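Thymine dioxygenase (Neurospora crassa, PDB 5C3Q) probably catalyses the iron- and 2-oxoglutarate-dependent hydroxylation of the thymine methyl group, as a fungal thymine-7-hydroxylase built on a double-stranded beta-helix. Local coordinates at residues Phe183-Asn189 against Cys295-Ser301; Phe154-Lys159 against Ser290-Phe294; Gln227-Leu233 against Asp244-Ile248; His195-Val199 against Val211-Glu215. One frame throughout, in Å; residues are numbered along the deposited sequence.

Contact 1: residues Phe183-Asn189 against Cys295-Ser301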
loop_
_atom_site.group_PDB
_atom_site.type_symbol
_atom_site.label_atom_id
_atom_site.label_comp_id
_atom_site.label_asym_id
_atom_site.label_seq_id
_atom_site.Cartn_x
_atom_site.Cartn_y
_atom_site.Cartn_z
ATOM N N PHE A 183 14.510 -4.142 12.875
ATOM C CA PHE A 183 14.271 -2.989 12.009
ATOM C C PHE A 183 12.783 -2.664 11.840
ATOM O O PHE A 183 12.448 -1.581 11.373
ATOM C CB PHE A 183 14.870 -3.235 10.615
ATOM C CG PHE A 183 16.372 -3.155 10.563
ATOM C CD1 PHE A 183 17.008 -1.936 10.388
ATOM C CD2 PHE A 183 17.147 -4.305 10.638
ATOM C CE1 PHE A 183 18.392 -1.860 10.312
ATOM C CE2 PHE A 183 18.528 -4.236 10.568
ATOM C CZ PHE A 183 19.153 -3.010 10.407
ATOM N N VAL A 184 11.899 -3.601 12.182
ATOM C CA VAL A 184 10.457 -3.431 11.943
ATOM C C VAL A 184 9.543 -3.674 13.155
ATOM O O VAL A 184 8.326 -3.539 13.036
ATOM C CB VAL A 184 9.966 -4.340 10.784
ATOM C CG1 VAL A 184 10.778 -4.093 9.520
ATOM C CG2 VAL A 184 10.003 -5.816 11.171
ATOM N N ASP A 185 10.108 -4.004 14.316
ATOM C CA ASP A 185 9.292 -4.442 15.464
ATOM C C ASP A 185 8.450 -3.347 16.148
ATOM O O ASP A 185 7.523 -3.664 16.897
ATOM C CB ASP A 185 10.148 -5.180 16.514
ATOM C CG ASP A 185 11.339 -4.366 17.002
ATOM O OD1 ASP A 185 11.478 -3.174 16.636
ATOM O OD2 ASP A 185 12.145 -4.933 17.765
ATOM N N VAL A 186 8.764 -2.077 15.902
ATOM C CA VAL A 186 8.014 -0.970 16.514
ATOM C C VAL A 186 6.613 -0.823 15.899
ATOM O O VAL A 186 5.665 -0.423 16.579
ATOM C CB VAL A 186 8.800 0.360 16.422
ATOM C CG1 VAL A 186 7.958 1.543 16.879
ATOM C CG2 VAL A 186 10.073 0.271 17.253
ATOM N N GLY A 187 6.480 -1.151 14.619
ATOM C CA GLY A 187 5.193 -1.058 13.941
ATOM C C GLY A 187 4.832 0.371 13.576
ATOM O O GLY A 187 3.688 0.791 13.757
ATOM N N ASP A 188 5.807 1.110 13.050
ATOM C CA ASP A 188 5.601 2.485 12.595
ATOM C C ASP A 188 4.920 2.478 11.224
ATOM O O ASP A 188 5.433 3.027 10.256
ATOM C CB ASP A 188 6.940 3.233 12.527
ATOM C CG ASP A 188 7.486 3.585 13.894
ATOM O OD1 ASP A 188 6.692 3.942 14.786
ATOM O OD2 ASP A 188 8.715 3.515 14.077
ATOM N N ASN A 189 3.741 1.870 11.177
ATOM C CA ASN A 189 3.022 1.622 9.942
ATOM C C ASN A 189 1.805 2.535 9.831
ATOM O O ASN A 189 1.392 3.153 10.817
ATOM C CB ASN A 189 2.602 0.154 9.914
ATOM C CG ASN A 189 3.781 -0.787 10.096
ATOM O OD1 ASN A 189 4.883 -0.518 9.610
ATOM N ND2 ASN A 189 3.564 -1.885 10.810
ATOM N N CYS A 295 3.641 -0.551 5.330
ATOM C CA CYS A 295 4.633 -0.991 6.297
ATOM C C CYS A 295 5.927 -0.210 6.114
ATOM O O CYS A 295 6.364 0.041 4.982
ATOM C CB CYS A 295 4.905 -2.480 6.159
ATOM S SG CYS A 295 3.430 -3.516 6.231
ATOM N N ASN A 296 6.529 0.173 7.238
ATOM C CA ASN A 296 7.772 0.928 7.245
ATOM C C ASN A 296 8.776 0.315 8.209
ATOM O O ASN A 296 8.389 -0.311 9.194
ATOM C CB ASN A 296 7.500 2.369 7.684
ATOM C CG ASN A 296 6.590 3.116 6.719
ATOM O OD1 ASN A 296 6.880 3.210 5.529
ATOM N ND2 ASN A 296 5.495 3.661 7.231
ATOM N N PRO A 297 10.078 0.510 7.942
ATOM C CA PRO A 297 11.036 0.241 9.005
ATOM C C PRO A 297 10.750 1.164 10.185
ATOM O O PRO A 297 10.064 2.177 10.016
ATOM C CB PRO A 297 12.389 0.594 8.374
ATOM C CG PRO A 297 12.152 0.683 6.909
ATOM C CD PRO A 297 10.717 1.064 6.739
ATOM N N ASN A 298 11.250 0.807 11.364
ATOM C CA ASN A 298 11.156 1.684 12.525
ATOM C C ASN A 298 11.683 3.054 12.123
ATOM O O ASN A 298 12.694 3.137 11.428
ATOM C CB ASN A 298 11.976 1.131 13.694
ATOM C CG ASN A 298 11.574 -0.285 14.083
ATOM O OD1 ASN A 298 10.459 -0.722 13.811
ATOM N ND2 ASN A 298 12.486 -1.003 14.726
ATOM N N HIS A 299 11.002 4.124 12.534
ATOM C CA HIS A 299 11.418 5.476 12.143
ATOM C C HIS A 299 12.863 5.768 12.558
ATOM O O HIS A 299 13.559 6.522 11.883
ATOM C CB HIS A 299 10.477 6.547 12.720
ATOM C CG HIS A 299 9.097 6.532 12.131
ATOM N ND1 HIS A 299 8.855 6.305 10.792
ATOM C CD2 HIS A 299 7.886 6.747 12.698
ATOM C CE1 HIS A 299 7.556 6.363 10.564
ATOM N NE2 HIS A 299 6.945 6.629 11.705
ATOM N N LYS A 300 13.304 5.164 13.660
ATOM C CA LYS A 300 14.682 5.312 14.137
ATOM C C LYS A 300 15.728 4.562 13.293
ATOM O O LYS A 300 16.926 4.802 13.448
ATOM C CB LYS A 300 14.788 4.853 15.599
ATOM C CG LYS A 300 14.654 3.346 15.798
ATOM C CD LYS A 300 14.475 2.972 17.265
ATOM C CE LYS A 300 14.281 1.473 17.420
ATOM N NZ LYS A 300 14.118 1.071 18.843
ATOM N N SER A 301 15.283 3.663 12.415
ATOM C CA SER A 301 16.191 2.786 11.663
ATOM C C SER A 301 17.095 3.520 10.686
ATOM O O SER A 301 16.663 4.435 9.991
ATOM C CB SER A 301 15.401 1.737 10.877
ATOM O OG SER A 301 14.802 0.805 11.750
HETATM O O HOH W 1 8.159 -0.328 12.001
HETATM O O HOH W 2 4.836 5.653 13.312
HETATM O O HOH W 3 11.314 3.932 15.650
#
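A dense, mostly polar loop-to-loop contact joins the chain around the end of the short helix 181-184, with its type I turn Val184 to Gly187, to the loop that leaves strand 284-295. The backbone of Asn298 opens the network: its N donates to Phe183 O (2.7 Å). Its side-chain amide then reads the turn. Asn298 ND2 donates to Asp185 OD1 (3.1 Å), while Val186 N donates to Asn298 OD1 (3.0 Å). The chain leaves the turn through Gly187, whose phi is positive, and runs on toward strand 190-200 in the major sheet of the double-stranded beta-helix. Just before that strand, Asp188, at the centre of an inverse gamma turn, takes over. Asp188 OD2 accepts from His299 N (2.8 Å), its CB lies over the face of the His299 ring in a CH-pi contact (3.6 Å to the centroid), and its OD1 forms a salt bridge with Arg127. Two further amides close the end next to strand 284-295: Asn296 ND2 donates to Asp188 O (3.1 Å) and Asn296 N to Asn189 OD1 (3.0 Å), leaving Asn189 ND2 to bond Tyr293 OH. Water 1 fills the middle, accepting from Asp188 N (2.9 Å), and water 2 lies between Asp188 OD1 (2.9 Å) and His299 NE2 (2.8 Å). The side chain of Asn296 comes within about 5 Å of the bound thymine.

Contact 2: residues Phe154-Lys159 against Ser290-Phe294. With TDR (thymine), chain G; AKG (2-oxoglutaric acid), chain F.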
loop_
_atom_site.group_PDB
_atom_site.type_symbol
_atom_site.label_atom_id
_atom_site.label_comp_id
_atom_site.label_asym_id
_atom_site.label_seq_id
_atom_site.Cartn_x
_atom_site.Cartn_y
_atom_site.Cartn_z
ATOM N N PHE A 154 -7.067 -4.806 13.591
ATOM C CA PHE A 154 -6.579 -5.004 12.226
ATOM C C PHE A 154 -5.151 -4.485 12.054
ATOM O O PHE A 154 -4.319 -5.156 11.445
ATOM C CB PHE A 154 -7.511 -4.335 11.217
ATOM C CG PHE A 154 -7.225 -4.707 9.790
ATOM C CD1 PHE A 154 -7.444 -6.003 9.341
ATOM C CD2 PHE A 154 -6.747 -3.763 8.895
ATOM C CE1 PHE A 154 -7.185 -6.350 8.028
ATOM C CE2 PHE A 154 -6.486 -4.104 7.578
ATOM C CZ PHE A 154 -6.709 -5.400 7.144
ATOM N N PHE A 155 -4.870 -3.309 12.608
ATOM C CA PHE A 155 -3.521 -2.726 12.561
ATOM C C PHE A 155 -2.465 -3.706 13.092
ATOM O O PHE A 155 -1.438 -3.928 12.446
ATOM C CB PHE A 155 -3.479 -1.409 13.357
ATOM C CG PHE A 155 -2.182 -0.649 13.230
ATOM C CD1 PHE A 155 -1.076 -0.999 13.992
ATOM C CD2 PHE A 155 -2.074 0.425 12.361
ATOM C CE1 PHE A 155 0.118 -0.302 13.878
ATOM C CE2 PHE A 155 -0.885 1.126 12.243
ATOM C CZ PHE A 155 0.212 0.764 13.003
ATOM N N ASP A 156 -2.731 -4.292 14.257
ATOM C CA ASP A 156 -1.787 -5.217 14.906
ATOM C C ASP A 156 -1.634 -6.549 14.160
ATOM O O ASP A 156 -0.545 -7.117 14.123
ATOM C CB ASP A 156 -2.189 -5.461 16.367
ATOM C CG ASP A 156 -2.001 -4.223 17.238
ATOM O OD1 ASP A 156 -1.275 -3.295 16.813
ATOM O OD2 ASP A 156 -2.573 -4.173 18.347
ATOM N N GLN A 157 -2.711 -7.032 13.551
ATOM C CA GLN A 157 -2.633 -8.242 12.729
ATOM C C GLN A 157 -1.838 -8.019 11.434
ATOM O O GLN A 157 -1.096 -8.901 11.005
ATOM C CB GLN A 157 -4.030 -8.770 12.422
ATOM C CG GLN A 157 -4.733 -9.300 13.660
ATOM C CD GLN A 157 -6.016 -10.037 13.338
ATOM O OE1 GLN A 157 -6.077 -10.816 12.383
ATOM N NE2 GLN A 157 -7.049 -9.803 14.137
ATOM N N CYS A 158 -1.989 -6.844 10.824
ATOM C CA CYS A 158 -1.183 -6.478 9.654
ATOM C C CYS A 158 0.274 -6.233 10.045
ATOM O O CYS A 158 1.189 -6.554 9.284
ATOM C CB CYS A 158 -1.742 -5.231 8.963
ATOM S SG CYS A 158 -3.312 -5.478 8.101
ATOM N N LYS A 159 0.481 -5.649 11.222
ATOM C CA LYS A 159 1.822 -5.471 11.785
ATOM C C LYS A 159 2.522 -6.823 11.935
ATOM O O LYS A 159 3.705 -6.957 11.619
ATOM C CB LYS A 159 1.725 -4.757 13.142
ATOM C CG LYS A 159 2.977 -4.768 14.006
ATOM C CD LYS A 159 2.674 -4.134 15.359
ATOM C CE LYS A 159 3.774 -4.382 16.369
ATOM N NZ LYS A 159 3.388 -3.871 17.717
ATOM N N SER A 290 -10.839 -0.227 -0.808
ATOM C CA SER A 290 -9.597 -0.936 -0.571
ATOM C C SER A 290 -8.987 -0.459 0.734
ATOM O O SER A 290 -9.388 0.571 1.297
ATOM C CB SER A 290 -8.618 -0.740 -1.736
ATOM O OG SER A 290 -8.213 0.610 -1.850
ATOM N N ILE A 291 -8.032 -1.240 1.223
ATOM C CA ILE A 291 -7.285 -0.900 2.412
ATOM C C ILE A 291 -5.809 -1.109 2.097
ATOM O O ILE A 291 -5.387 -2.226 1.765
ATOM C CB ILE A 291 -7.705 -1.770 3.615
ATOM C CG1 ILE A 291 -9.213 -1.638 3.864
ATOM C CG2 ILE A 291 -6.907 -1.374 4.853
ATOM C CD1 ILE A 291 -9.752 -2.519 4.972
ATOM N N ALA A 292 -5.038 -0.031 2.183
ATOM C CA ALA A 292 -3.594 -0.097 2.026
ATOM C C ALA A 292 -2.940 0.017 3.391
ATOM O O ALA A 292 -3.057 1.047 4.065
ATOM C CB ALA A 292 -3.104 1.012 1.113
ATOM N N TYR A 293 -2.254 -1.045 3.804
ATOM C CA TYR A 293 -1.471 -1.008 5.024
ATOM C C TYR A 293 -0.001 -0.789 4.661
ATOM O O TYR A 293 0.700 -1.713 4.226
ATOM C CB TYR A 293 -1.677 -2.291 5.829
ATOM C CG TYR A 293 -1.052 -2.267 7.202
ATOM C CD1 TYR A 293 -1.735 -1.738 8.290
ATOM C CD2 TYR A 293 0.221 -2.782 7.413
ATOM C CE1 TYR A 293 -1.168 -1.720 9.553
ATOM C CE2 TYR A 293 0.799 -2.774 8.672
ATOM C CZ TYR A 293 0.099 -2.241 9.740
ATOM O OH TYR A 293 0.665 -2.226 10.995
ATOM N N PHE A 294 0.452 0.451 4.819
ATOM C CA PHE A 294 1.829 0.820 4.499
ATOM C C PHE A 294 2.742 0.379 5.631
ATOM O O PHE A 294 2.618 0.862 6.763
ATOM C CB PHE A 294 1.957 2.333 4.311
ATOM C CG PHE A 294 1.106 2.883 3.203
ATOM C CD1 PHE A 294 1.278 2.441 1.901
ATOM C CD2 PHE A 294 0.148 3.851 3.457
ATOM C CE1 PHE A 294 0.505 2.952 0.872
ATOM C CE2 PHE A 294 -0.626 4.366 2.435
ATOM C CZ PHE A 294 -0.450 3.916 1.141
HETATM N N1 TDR G . 1.345 7.380 2.330
HETATM C C2 TDR G . 2.286 6.595 3.096
HETATM O O2 TDR G . 2.380 6.764 4.296
HETATM N N3 TDR G . 3.110 5.611 2.433
HETATM C C4 TDR G . 3.001 5.401 1.026
HETATM O O4 TDR G . 3.711 4.561 0.500
HETATM C C5 TDR G . 2.048 6.198 0.236
HETATM C CM5 TDR G . 1.894 6.027 -1.242
HETATM C C6 TDR G . 1.223 7.197 0.920
HETATM C C1 AKG F . -2.202 3.491 -2.383
HETATM O O1 AKG F . -0.973 3.755 -2.300
HETATM O O2 AKG F . -3.031 3.982 -1.589
HETATM C C2 AKG F . -2.683 2.593 -3.445
HETATM O O5 AKG F . -1.913 2.232 -4.331
HETATM C C3 AKG F . -4.126 2.126 -3.436
HETATM C C4 AKG F . -4.366 1.080 -4.521
HETATM C C5 AKG F . -5.776 0.540 -4.472
HETATM O O3 AKG F . -5.978 -0.599 -4.943
HETATM O O4 AKG F . -6.696 1.231 -3.984
#
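Phe154, the first residue of this helical segment to meet strand 290-294, sends its ring across to Ile291, with Phe154 CE2 3.9 Å from Ile291 CG2. The same ring also stands edge-to-face with that of Phe226 in the adjacent strand 222-227. Phe155 follows with a T-shaped stack: its face receives the edge of the Tyr293 ring, with centroids 5.2 Å apart and planes at 72°. The segment belongs to helix 147-173, which packs across the outer face of the major sheet of the double-stranded beta-helix; the local axes pass 9.8 Å apart at 57°. In such a sheet successive residues face opposite ways, so Ile291 and Tyr293 meet the helix while Ser290 and Phe294 serve the active site. Ser290 OG donates to O4 of 2-oxoglutarate (2.7 Å), and the Phe294 ring presents a face to thymine, with Phe294 CG 3.5 Å from N3. Cys158 points at the strand and sits on the Tyr293 ring: Cys158 CB is almost exactly on the ring normal, 3.3 Å from the centroid, and Cys158 SG lies over the same ring at 4.3 Å from that point. At Lys159 the aliphatic CB comes 3.5 Å from Tyr293 OH, a hydroxyl hydrogen-bonded to Asn189 ND2.

Contact 3: residues Gln227-Leu233 against Asp244-Ile248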
loop_
_atom_site.group_PDB
_atom_site.type_symbol
_atom_site.label_atom_id
_atom_site.label_comp_id
_atom_site.label_asym_id
_atom_site.label_seq_id
_atom_site.Cartn_x
_atom_site.Cartn_y
_atom_site.Cartn_z
ATOM N N GLN A 227 -8.008 -5.491 -1.554
ATOM C CA GLN A 227 -8.966 -4.882 -2.480
ATOM C C GLN A 227 -10.238 -5.720 -2.566
ATOM O O GLN A 227 -10.201 -6.942 -2.383
ATOM C CB GLN A 227 -8.348 -4.674 -3.872
ATOM C CG GLN A 227 -7.963 -5.940 -4.633
ATOM C CD GLN A 227 -7.413 -5.649 -6.026
ATOM O OE1 GLN A 227 -7.693 -4.605 -6.613
ATOM N NE2 GLN A 227 -6.635 -6.582 -6.564
ATOM N N ASP A 228 -11.363 -5.050 -2.812
ATOM C CA ASP A 228 -12.623 -5.734 -3.095
ATOM C C ASP A 228 -12.590 -6.258 -4.539
ATOM O O ASP A 228 -11.524 -6.303 -5.153
ATOM C CB ASP A 228 -13.840 -4.822 -2.811
ATOM C CG ASP A 228 -13.907 -3.590 -3.718
ATOM O OD1 ASP A 228 -13.181 -3.507 -4.736
ATOM O OD2 ASP A 228 -14.707 -2.683 -3.397
ATOM N N SER A 229 -13.742 -6.647 -5.077
ATOM C CA SER A 229 -13.801 -7.312 -6.380
ATOM C C SER A 229 -14.066 -6.376 -7.566
ATOM O O SER A 229 -14.285 -6.851 -8.681
ATOM C CB SER A 229 -14.885 -8.396 -6.338
ATOM O OG SER A 229 -16.162 -7.814 -6.134
ATOM N N ARG A 230 -14.044 -5.061 -7.340
ATOM C CA ARG A 230 -14.388 -4.092 -8.398
ATOM C C ARG A 230 -13.364 -4.015 -9.522
ATOM O O ARG A 230 -13.731 -3.865 -10.685
ATOM C CB ARG A 230 -14.557 -2.682 -7.821
ATOM C CG ARG A 230 -15.650 -2.536 -6.779
ATOM C CD ARG A 230 -16.998 -2.999 -7.295
ATOM N NE ARG A 230 -18.059 -2.711 -6.336
ATOM C CZ ARG A 230 -19.280 -3.237 -6.378
ATOM N NH1 ARG A 230 -19.619 -4.101 -7.333
ATOM N NH2 ARG A 230 -20.167 -2.904 -5.452
ATOM N N GLY A 231 -12.085 -4.091 -9.168
ATOM C CA GLY A 231 -11.009 -3.938 -10.142
ATOM C C GLY A 231 -10.620 -2.481 -10.337
ATOM O O GLY A 231 -11.250 -1.582 -9.775
ATOM N N GLY A 232 -9.581 -2.254 -11.142
ATOM C CA GLY A 232 -9.080 -0.908 -11.414
ATOM C C GLY A 232 -7.604 -0.730 -11.108
ATOM O O GLY A 232 -6.955 0.143 -11.683
ATOM N N LEU A 233 -7.071 -1.546 -10.199
ATOM C CA LEU A 233 -5.650 -1.501 -9.861
ATOM C C LEU A 233 -4.810 -1.996 -11.034
ATOM O O LEU A 233 -5.105 -3.031 -11.625
ATOM C CB LEU A 233 -5.351 -2.346 -8.620
ATOM C CG LEU A 233 -3.874 -2.460 -8.220
ATOM C CD1 LEU A 233 -3.303 -1.117 -7.798
ATOM C CD2 LEU A 233 -3.704 -3.481 -7.109
ATOM N N ASP A 244 -3.649 -4.796 -15.731
ATOM C CA ASP A 244 -4.668 -4.998 -14.702
ATOM C C ASP A 244 -4.233 -6.012 -13.646
ATOM O O ASP A 244 -3.857 -7.131 -13.975
ATOM C CB ASP A 244 -5.985 -5.461 -15.333
ATOM C CG ASP A 244 -6.670 -4.363 -16.125
ATOM O OD1 ASP A 244 -6.768 -3.231 -15.613
ATOM O OD2 ASP A 244 -7.116 -4.632 -17.257
ATOM N N ALA A 245 -4.280 -5.604 -12.382
ATOM C CA ALA A 245 -4.057 -6.511 -11.267
ATOM C C ALA A 245 -5.415 -7.047 -10.841
ATOM O O ALA A 245 -6.056 -6.507 -9.941
ATOM C CB ALA A 245 -3.367 -5.798 -10.115
ATOM N N THR A 246 -5.844 -8.110 -11.515
ATOM C CA THR A 246 -7.156 -8.714 -11.303
ATOM C C THR A 246 -7.372 -9.076 -9.830
ATOM O O THR A 246 -6.497 -9.681 -9.213
ATOM C CB THR A 246 -7.294 -9.985 -12.159
ATOM O OG1 THR A 246 -6.882 -9.692 -13.500
ATOM C CG2 THR A 246 -8.735 -10.502 -12.167
ATOM N N PRO A 247 -8.530 -8.696 -9.258
ATOM C CA PRO A 247 -8.843 -9.148 -7.903
ATOM C C PRO A 247 -9.011 -10.670 -7.833
ATOM O O PRO A 247 -9.652 -11.259 -8.706
ATOM C CB PRO A 247 -10.175 -8.451 -7.595
ATOM C CG PRO A 247 -10.223 -7.281 -8.515
ATOM C CD PRO A 247 -9.527 -7.730 -9.759
ATOM N N ILE A 248 -8.408 -11.290 -6.820
ATOM C CA ILE A 248 -8.608 -12.713 -6.534
ATOM C C ILE A 248 -9.162 -12.817 -5.114
ATOM O O ILE A 248 -8.590 -12.251 -4.179
ATOM C CB ILE A 248 -7.298 -13.516 -6.679
ATOM C CG1 ILE A 248 -6.825 -13.482 -8.137
ATOM C CG2 ILE A 248 -7.494 -14.962 -6.225
ATOM C CD1 ILE A 248 -5.483 -14.146 -8.387
HETATM O O HOH W 4 -7.894 -4.335 -9.433
HETATM O O HOH W 5 -6.861 -9.429 -5.005
HETATM O O HOH W 6 -9.361 -9.403 -3.467
HETATM O O HOH W 7 -7.707 -3.662 -12.753
#
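Water does much of the joining here: four ordered molecules lie between the segments, beside one strong and one weak direct hydrogen bond. Both segments are connections between the two sheets of the double-stranded beta-helix. Gln227-Leu233 carries the chain from strand 222-227 of the major sheet to strand 233-236 of the minor one, and Asp244-Ile248 returns it toward strand 251-256. At the minor-sheet end, where one segment enters and the other leaves, Ala245 N donates to Leu233 O (2.8 Å), and Leu233 CD2 packs on Ala245 CB (3.8 Å); the Leu233 side chain also touches 2-oxoglutarate. Gln227 NE2 bonds Ala245 O weakly (3.4 Å), its OE1 being hydrogen-bonded to Arg288, which binds 2-oxoglutarate. Pro247 packs into the loop between Gln227 and Leu233, its CB 3.5 Å from Asp228 O and its CG 3.8 Å from Gly231 N. An Asx turn shapes that loop: Arg230 N donates to Asp228 OD1 (3.2 Å), while Asp228 OD2 accepts from Tyr289 N. Water 4 lies 3.0 Å from Leu233 N and 2.9 Å from Ala245 O; water 7 lies 2.8 Å from Gly232 N and 3.0 Å from Asp244 OD1, which also bonds Gln234. Water 5 accepts from Ile248 N (3.0 Å) and Gln227 NE2 (3.3 Å), while water 6 donates to Gln227 O (2.8 Å) and Ile248 O (3.0 Å).

Contact 4: residues His195-Val199 against Val211-Glu215. With AKG (2-oxoglutaric acid), chain F.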
loop_
_atom_site.group_PDB
_atom_site.type_symbol
_atom_site.label_atom_id
_atom_site.label_comp_id
_atom_site.label_asym_id
_atom_site.label_seq_id
_atom_site.Cartn_x
_atom_site.Cartn_y
_atom_site.Cartn_z
ATOM N N HIS A 195 -11.841 4.771 0.053
ATOM C CA HIS A 195 -13.148 4.676 -0.565
ATOM C C HIS A 195 -13.132 5.483 -1.858
ATOM O O HIS A 195 -12.845 6.679 -1.853
ATOM C CB HIS A 195 -14.227 5.185 0.392
ATOM C CG HIS A 195 -15.560 5.388 -0.254
ATOM N ND1 HIS A 195 -16.240 6.583 -0.189
ATOM C CD2 HIS A 195 -16.334 4.553 -0.987
ATOM C CE1 HIS A 195 -17.380 6.475 -0.847
ATOM N NE2 HIS A 195 -17.460 5.253 -1.342
ATOM N N TYR A 196 -13.412 4.807 -2.967
ATOM C CA TYR A 196 -13.517 5.453 -4.265
ATOM C C TYR A 196 -15.005 5.518 -4.602
ATOM O O TYR A 196 -15.598 4.500 -4.946
ATOM C CB TYR A 196 -12.758 4.649 -5.324
ATOM C CG TYR A 196 -11.288 4.438 -5.026
ATOM C CD1 TYR A 196 -10.853 3.346 -4.278
ATOM C CD2 TYR A 196 -10.330 5.326 -5.499
ATOM C CE1 TYR A 196 -9.503 3.155 -4.003
ATOM C CE2 TYR A 196 -8.983 5.138 -5.240
ATOM C CZ TYR A 196 -8.574 4.052 -4.492
ATOM O OH TYR A 196 -7.233 3.874 -4.241
ATOM N N PRO A 197 -15.627 6.708 -4.472
ATOM C CA PRO A 197 -17.079 6.802 -4.664
ATOM C C PRO A 197 -17.578 6.297 -6.017
ATOM O O PRO A 197 -16.837 6.303 -7.005
ATOM C CB PRO A 197 -17.361 8.307 -4.541
ATOM C CG PRO A 197 -16.237 8.842 -3.730
ATOM C CD PRO A 197 -15.041 8.003 -4.081
ATOM N N ALA A 198 -18.830 5.851 -6.042
ATOM C CA ALA A 198 -19.486 5.495 -7.286
ATOM C C ALA A 198 -19.350 6.670 -8.237
ATOM O O ALA A 198 -19.529 7.819 -7.836
ATOM C CB ALA A 198 -20.955 5.174 -7.045
ATOM N N VAL A 199 -19.006 6.389 -9.489
ATOM C CA VAL A 199 -18.788 7.444 -10.471
ATOM C C VAL A 199 -19.274 6.997 -11.846
ATOM O O VAL A 199 -19.089 5.842 -12.233
ATOM C CB VAL A 199 -17.298 7.863 -10.517
ATOM C CG1 VAL A 199 -16.387 6.666 -10.781
ATOM C CG2 VAL A 199 -17.072 8.965 -11.547
ATOM N N VAL A 211 -8.368 9.851 -13.095
ATOM C CA VAL A 211 -8.192 8.513 -12.505
ATOM C C VAL A 211 -8.774 8.430 -11.094
ATOM O O VAL A 211 -9.231 9.430 -10.536
ATOM C CB VAL A 211 -6.711 8.068 -12.496
ATOM C CG1 VAL A 211 -6.187 7.957 -13.919
ATOM C CG2 VAL A 211 -5.842 9.015 -11.677
ATOM N N ARG A 212 -8.784 7.220 -10.537
ATOM C CA ARG A 212 -9.208 7.010 -9.157
ATOM C C ARG A 212 -8.028 7.202 -8.200
ATOM O O ARG A 212 -8.189 7.792 -7.133
ATOM C CB ARG A 212 -9.864 5.631 -8.990
ATOM C CG ARG A 212 -11.369 5.671 -9.225
ATOM C CD ARG A 212 -12.036 4.311 -9.074
ATOM N NE ARG A 212 -13.460 4.448 -8.763
ATOM C CZ ARG A 212 -14.354 3.462 -8.788
ATOM N NH1 ARG A 212 -14.005 2.222 -9.123
ATOM N NH2 ARG A 212 -15.617 3.722 -8.473
ATOM N N ALA A 213 -6.853 6.707 -8.588
ATOM C CA ALA A 213 -5.603 6.974 -7.864
ATOM C C ALA A 213 -4.453 7.165 -8.848
ATOM O O ALA A 213 -4.175 6.283 -9.657
ATOM C CB ALA A 213 -5.281 5.846 -6.898
ATOM N N GLY A 214 -3.783 8.316 -8.769
ATOM C CA GLY A 214 -2.684 8.640 -9.679
ATOM C C GLY A 214 -1.510 7.685 -9.564
ATOM O O GLY A 214 -1.266 7.111 -8.501
ATOM N N GLU A 215 -0.784 7.512 -10.668
ATOM C CA GLU A 215 0.382 6.641 -10.687
ATOM C C GLU A 215 1.434 7.091 -9.672
ATOM O O GLU A 215 1.673 8.287 -9.480
ATOM C CB GLU A 215 0.986 6.540 -12.094
ATOM C CG GLU A 215 1.559 7.830 -12.667
ATOM C CD GLU A 215 2.188 7.624 -14.035
ATOM O OE1 GLU A 215 1.683 6.786 -14.807
ATOM O OE2 GLU A 215 3.184 8.311 -14.347
HETATM C C1 AKG F . -2.202 3.491 -2.383
HETATM O O1 AKG F . -0.973 3.755 -2.300
HETATM O O2 AKG F . -3.031 3.982 -1.589
HETATM C C2 AKG F . -2.683 2.593 -3.445
HETATM O O5 AKG F . -1.913 2.232 -4.331
HETATM C C3 AKG F . -4.126 2.126 -3.436
HETATM C C4 AKG F . -4.366 1.080 -4.521
HETATM C C5 AKG F . -5.776 0.540 -4.472
HETATM O O3 AKG F . -5.978 -0.599 -4.943
HETATM O O4 AKG F . -6.696 1.231 -3.984
HETATM O O HOH W 8 -14.261 6.979 -7.624
#
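At Arg212 and Ala213 the chain enters the minor sheet of the double-stranded beta-helix through a classic beta bulge, both residues facing Val275. Across from it runs the end of strand 190-200 in the major sheet, so the contact spans the two sheets of the barrel. Arg212 does most of the work. Its guanidinium lays one face against Tyr196, with NE 3.5 Å from Tyr196 CB, and its NH2 donates to Pro197 O (3.2 Å) while also bonding Pro286 O. Water 8 reinforces this link by accepting from Arg212 NE (2.9 Å) and donating to Pro197 O (2.7 Å). Val199 CG1 lies 3.8 Å from Arg212 NH2. The backbone of Arg212 contributes too: its O lies near the plane of the Tyr196 ring, 3.4 Å from CE2. Next in sequence, Ala213 sets its CB against the same ring edge, 4.1 Å from Tyr196 CE2 and 3.8 Å from Tyr196 OH. Beyond it the strand leads on toward His216 of the metal site. Held along this edge, the Tyr196 ring extends into the cosubstrate pocket, where Tyr196 OH donates to O4 of 2-oxoglutarate at 2.7 Å.

Following the chain from the N terminus, helix 147-173 opens contact 2 and the end of helix 181-184 opens contact 1. The next strand and the start of the minor sheet form contact 4, which closes within a short loop before contact 3 opens; contact 3 joins two crossings between the sheets, closing the short loop that holds strands 233-236 and 242-244. Both are enclosed by the longer loops of contacts 2 and 1, which close successively on Ser290-Phe294 and Cys295-Ser301. These two therefore cross, and they touch through Asn189 and Tyr293. Contacts 3 and 4 tie the major sheet to the minor one, contact 2 binds helix to sheet, and contact 1 joins the loops following helix 181-184 and strand 284-295, across the chain's centre from contacts 3 and 4.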